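Local coordinates for protein Ufm1-specific protease (Caenorhabditis elegans, PDB 5EJJ) that cleaves the peptide bond at the C-terminal glycine of the ubiquitin-like modifier Ufm1 as a thiol protease and helps odorant receptors reach olfactory cilia, at residues F36-L50 with L65-L79. Sequence-based numbering, arbitrary orientation.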
# COMPACT_ATOMS: atom_id res chain seq x y z
N PHE A 36 -20.66 4.64 5.36
CA PHE A 36 -20.80 3.19 5.54
C PHE A 36 -19.71 2.57 6.43
O PHE A 36 -18.58 3.07 6.49
CB PHE A 36 -20.84 2.48 4.18
CG PHE A 36 -21.62 3.21 3.15
CD1 PHE A 36 -20.97 4.01 2.21
CD2 PHE A 36 -23.00 3.14 3.12
CE1 PHE A 36 -21.68 4.69 1.24
CE2 PHE A 36 -23.73 3.82 2.16
CZ PHE A 36 -23.07 4.60 1.22
N VAL A 37 -20.07 1.47 7.10
CA VAL A 37 -19.17 0.77 8.01
C VAL A 37 -18.95 -0.68 7.56
O VAL A 37 -19.88 -1.48 7.49
CB VAL A 37 -19.71 0.83 9.46
CG1 VAL A 37 -18.79 0.16 10.43
CG2 VAL A 37 -19.93 2.25 9.86
N PHE A 38 -17.70 -1.00 7.24
CA PHE A 38 -17.37 -2.29 6.65
C PHE A 38 -16.53 -3.07 7.64
O PHE A 38 -15.75 -2.48 8.39
CB PHE A 38 -16.60 -2.08 5.37
CG PHE A 38 -17.40 -1.47 4.26
CD1 PHE A 38 -18.27 -2.25 3.51
CD2 PHE A 38 -17.28 -0.13 3.96
CE1 PHE A 38 -19.01 -1.70 2.46
CE2 PHE A 38 -18.02 0.44 2.93
CZ PHE A 38 -18.89 -0.35 2.17
N GLY A 39 -16.68 -4.39 7.66
CA GLY A 39 -16.02 -5.15 8.69
C GLY A 39 -16.15 -6.64 8.55
O GLY A 39 -16.77 -7.14 7.61
N ARG A 40 -15.53 -7.35 9.49
CA ARG A 40 -15.60 -8.79 9.56
C ARG A 40 -16.77 -9.19 10.47
O ARG A 40 -16.65 -9.23 11.70
CB ARG A 40 -14.27 -9.34 10.07
CG ARG A 40 -13.08 -9.00 9.18
CD ARG A 40 -11.73 -9.41 9.80
NE ARG A 40 -10.63 -9.12 8.88
CZ ARG A 40 -9.45 -8.63 9.24
NH1 ARG A 40 -9.20 -8.37 10.52
NH2 ARG A 40 -8.51 -8.42 8.33
N LYS A 41 -17.91 -9.48 9.84
CA LYS A 41 -19.19 -9.68 10.52
C LYS A 41 -19.19 -10.76 11.57
O LYS A 41 -19.84 -10.62 12.59
CB LYS A 41 -20.29 -9.98 9.50
CG LYS A 41 -21.70 -9.86 10.03
CD LYS A 41 -22.62 -9.51 8.87
CE LYS A 41 -24.03 -10.05 9.02
NZ LYS A 41 -24.61 -10.27 7.64
N ALA A 42 -18.49 -11.85 11.33
CA ALA A 42 -18.53 -12.96 12.28
C ALA A 42 -17.87 -12.56 13.58
O ALA A 42 -18.44 -12.75 14.66
CB ALA A 42 -17.87 -14.19 11.71
N ARG A 43 -16.67 -11.98 13.48
CA ARG A 43 -15.94 -11.62 14.69
C ARG A 43 -16.22 -10.20 15.18
O ARG A 43 -15.53 -9.70 16.05
CB ARG A 43 -14.43 -11.88 14.57
CG ARG A 43 -13.70 -11.01 13.62
CD ARG A 43 -12.31 -11.58 13.42
NE ARG A 43 -11.32 -11.06 14.37
CZ ARG A 43 -10.04 -10.88 14.05
NH1 ARG A 43 -9.61 -11.17 12.83
NH2 ARG A 43 -9.17 -10.41 14.96
N LYS A 44 -17.27 -9.60 14.62
CA LYS A 44 -17.77 -8.31 15.06
C LYS A 44 -16.65 -7.29 15.20
O LYS A 44 -16.51 -6.65 16.25
CB LYS A 44 -18.55 -8.45 16.35
CG LYS A 44 -19.87 -9.14 16.12
CD LYS A 44 -20.63 -9.32 17.42
CE LYS A 44 -22.13 -9.37 17.18
NZ LYS A 44 -22.59 -10.67 16.64
N GLN A 45 -15.88 -7.15 14.12
CA GLN A 45 -14.70 -6.29 14.08
C GLN A 45 -14.77 -5.32 12.90
O GLN A 45 -14.76 -5.74 11.76
CB GLN A 45 -13.44 -7.15 13.99
CG GLN A 45 -12.18 -6.35 14.07
CD GLN A 45 -10.98 -7.17 13.70
OE1 GLN A 45 -11.03 -7.97 12.79
NE2 GLN A 45 -9.89 -6.97 14.42
N VAL A 46 -14.86 -4.02 13.16
CA VAL A 46 -14.99 -3.05 12.08
C VAL A 46 -13.63 -2.82 11.44
O VAL A 46 -12.67 -2.60 12.14
CB VAL A 46 -15.54 -1.71 12.61
CG1 VAL A 46 -15.48 -0.65 11.54
CG2 VAL A 46 -16.97 -1.88 13.09
N ILE A 47 -13.52 -2.85 10.12
CA ILE A 47 -12.21 -2.65 9.51
C ILE A 47 -12.10 -1.31 8.79
O ILE A 47 -11.04 -0.70 8.81
CB ILE A 47 -11.83 -3.80 8.54
CG1 ILE A 47 -11.84 -5.13 9.27
CG2 ILE A 47 -10.47 -3.59 7.95
CD1 ILE A 47 -10.88 -5.18 10.39
N HIS A 48 -13.18 -0.87 8.14
CA HIS A 48 -13.17 0.37 7.35
C HIS A 48 -14.39 1.22 7.66
O HIS A 48 -15.51 0.77 7.48
CB HIS A 48 -13.21 0.08 5.85
CG HIS A 48 -12.05 -0.71 5.33
ND1 HIS A 48 -10.77 -0.21 5.29
CD2 HIS A 48 -11.99 -1.95 4.80
CE1 HIS A 48 -9.96 -1.12 4.78
NE2 HIS A 48 -10.68 -2.19 4.47
N VAL A 49 -14.18 2.45 8.11
CA VAL A 49 -15.28 3.38 8.21
C VAL A 49 -15.16 4.39 7.08
O VAL A 49 -14.21 5.17 7.01
CB VAL A 49 -15.32 4.05 9.57
CG1 VAL A 49 -16.46 5.04 9.61
CG2 VAL A 49 -15.49 3.01 10.65
N LEU A 50 -16.11 4.36 6.15
CA LEU A 50 -16.01 5.26 5.01
C LEU A 50 -17.05 6.37 5.03
O LEU A 50 -18.26 6.12 5.00
CB LEU A 50 -16.06 4.47 3.71
CG LEU A 50 -14.83 3.59 3.52
CD1 LEU A 50 -14.95 2.73 2.25
CD2 LEU A 50 -13.53 4.43 3.52
N LEU A 65 -18.00 0.42 -3.31
CA LEU A 65 -17.10 0.30 -2.18
C LEU A 65 -16.84 -1.16 -1.84
O LEU A 65 -15.69 -1.59 -1.84
CB LEU A 65 -17.64 1.03 -0.94
CG LEU A 65 -17.71 2.55 -1.09
CD1 LEU A 65 -18.08 3.15 0.22
CD2 LEU A 65 -16.42 3.13 -1.58
N GLU A 66 -17.91 -1.92 -1.59
CA GLU A 66 -17.80 -3.30 -1.12
C GLU A 66 -17.03 -4.17 -2.11
O GLU A 66 -16.28 -5.06 -1.71
CB GLU A 66 -19.20 -3.87 -0.84
CG GLU A 66 -19.27 -5.14 0.03
CD GLU A 66 -20.65 -5.27 0.74
OE1 GLU A 66 -20.86 -6.22 1.55
OE2 GLU A 66 -21.53 -4.41 0.48
N SER A 67 -17.17 -3.90 -3.41
CA SER A 67 -16.50 -4.73 -4.39
C SER A 67 -15.01 -4.47 -4.39
O SER A 67 -14.22 -5.21 -4.99
CB SER A 67 -17.07 -4.48 -5.79
OG SER A 67 -16.40 -3.42 -6.46
N SER A 68 -14.61 -3.40 -3.72
CA SER A 68 -13.22 -3.00 -3.72
C SER A 68 -12.47 -3.43 -2.48
O SER A 68 -11.25 -3.32 -2.44
CB SER A 68 -13.13 -1.51 -3.88
OG SER A 68 -13.71 -1.16 -5.12
N LEU A 69 -13.19 -3.93 -1.49
CA LEU A 69 -12.60 -4.39 -0.25
C LEU A 69 -12.33 -5.89 -0.30
O LEU A 69 -12.87 -6.60 -1.15
CB LEU A 69 -13.54 -4.06 0.90
CG LEU A 69 -13.99 -2.62 0.80
CD1 LEU A 69 -14.97 -2.31 1.89
CD2 LEU A 69 -12.80 -1.73 0.91
N SER A 70 -11.48 -6.37 0.60
CA SER A 70 -11.13 -7.78 0.65
C SER A 70 -12.32 -8.62 0.97
O SER A 70 -13.19 -8.22 1.72
CB SER A 70 -10.05 -8.05 1.68
OG SER A 70 -8.77 -7.83 1.12
N ALA A 71 -12.31 -9.82 0.40
CA ALA A 71 -13.47 -10.70 0.33
C ALA A 71 -14.04 -11.09 1.69
O ALA A 71 -15.23 -11.39 1.78
CB ALA A 71 -13.13 -11.93 -0.47
N ASP A 72 -13.22 -11.06 2.74
CA ASP A 72 -13.73 -11.41 4.07
C ASP A 72 -14.49 -10.26 4.76
O ASP A 72 -15.02 -10.42 5.85
CB ASP A 72 -12.59 -11.88 4.96
CG ASP A 72 -11.65 -10.77 5.35
OD1 ASP A 72 -11.09 -10.08 4.46
OD2 ASP A 72 -11.46 -10.57 6.56
N ILE A 73 -14.55 -9.12 4.09
CA ILE A 73 -15.10 -7.92 4.67
C ILE A 73 -16.39 -7.54 3.96
O ILE A 73 -16.49 -7.59 2.75
CB ILE A 73 -14.09 -6.80 4.51
CG1 ILE A 73 -12.89 -7.11 5.38
CG2 ILE A 73 -14.67 -5.46 4.87
CD1 ILE A 73 -11.96 -5.96 5.53
N GLU A 74 -17.41 -7.16 4.73
CA GLU A 74 -18.65 -6.72 4.13
C GLU A 74 -19.25 -5.56 4.90
O GLU A 74 -18.76 -5.17 5.95
CB GLU A 74 -19.65 -7.86 4.14
CG GLU A 74 -20.07 -8.23 5.52
CD GLU A 74 -20.70 -9.60 5.56
OE1 GLU A 74 -20.00 -10.57 5.97
OE2 GLU A 74 -21.89 -9.72 5.17
N LEU A 75 -20.31 -5.00 4.35
CA LEU A 75 -21.13 -4.00 5.02
C LEU A 75 -21.66 -4.52 6.34
O LEU A 75 -22.34 -5.54 6.37
CB LEU A 75 -22.30 -3.69 4.11
CG LEU A 75 -23.07 -2.39 4.25
CD1 LEU A 75 -24.22 -2.69 5.14
CD2 LEU A 75 -22.14 -1.33 4.83
N VAL A 76 -21.37 -3.83 7.44
CA VAL A 76 -21.85 -4.27 8.76
C VAL A 76 -22.73 -3.21 9.40
O VAL A 76 -23.46 -3.52 10.32
CB VAL A 76 -20.71 -4.68 9.77
CG1 VAL A 76 -20.10 -6.02 9.43
CG2 VAL A 76 -19.65 -3.60 9.86
N GLY A 77 -22.67 -1.98 8.90
CA GLY A 77 -23.47 -0.90 9.45
C GLY A 77 -23.28 0.42 8.73
O GLY A 77 -22.57 0.49 7.73
N ASN A 78 -23.92 1.46 9.24
CA ASN A 78 -23.74 2.82 8.73
C ASN A 78 -23.58 3.81 9.88
O ASN A 78 -23.55 3.43 11.05
CB ASN A 78 -24.91 3.27 7.85
CG ASN A 78 -26.29 3.00 8.50
OD1 ASN A 78 -26.42 2.84 9.73
ND2 ASN A 78 -27.32 2.93 7.66
N LEU A 79 -23.51 5.09 9.55
CA LEU A 79 -23.23 6.05 10.59
C LEU A 79 -24.06 7.30 10.43
O LEU A 79 -24.40 7.68 9.31
CB LEU A 79 -21.73 6.36 10.66
CG LEU A 79 -21.10 7.10 9.47
CD1 LEU A 79 -21.09 8.60 9.69
CD2 LEU A 79 -19.69 6.61 9.21
O HOH W 1 -8.93 -8.66 5.58
O HOH W 2 -17.55 -10.68 7.16
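Leu69 and Leu75 clasp the Phe38 ring from opposite faces. Leu69 CD1 sits 3.7 Å from the ring centroid and 20° off its normal, a CH-pi contact displaced toward the CG side; on the other face Leu75 CD2 comes 3.9 Å from Phe38 CE1. At the far end of the ring, Phe38 CZ meets Leu65 CB of helix 59-68 at 3.6 Å, the two side chains crossing at about a right angle. Leu65 CD1 also touches Phe36 CD1 and Leu50 CD1, which packs the helix on the sheet face carrying Phe36 and Phe38. Within the N-terminal MPN domain, strand 33-40 pairs antiparallel with both 45-53 and 74-81. Its pairing with 74-81 contains a classic beta bulge: Val76 and Gly77 both face Val37, whose O accepts from Val76 N at 2.8 Å, nearly straight, and from Gly77 N at 3.2 Å. Beyond the pairing, Arg40 NE bonds Asp72 OD2 at 2.9 Å, a salt bridge with guanidinium and carboxylate planes 31° apart. Asp72 CG stands between its backbone N and carbonyl carbon (chi1 71°), which turns the carboxylate to Arg40; a water links Arg40 NH2 to Asp72 OD1, while Arg40 NH1 donates to Gln45 OE1. A methionine in place of Arg40 would probably leave Asp72 without this charged mate and Gln45 OE1 without the N-H of Arg40. A second water joins Lys41 N, Asp72 O and Glu74 OE1, and Lys41 NZ lies 3.7 Å from Glu74 OE2, a long salt bridge.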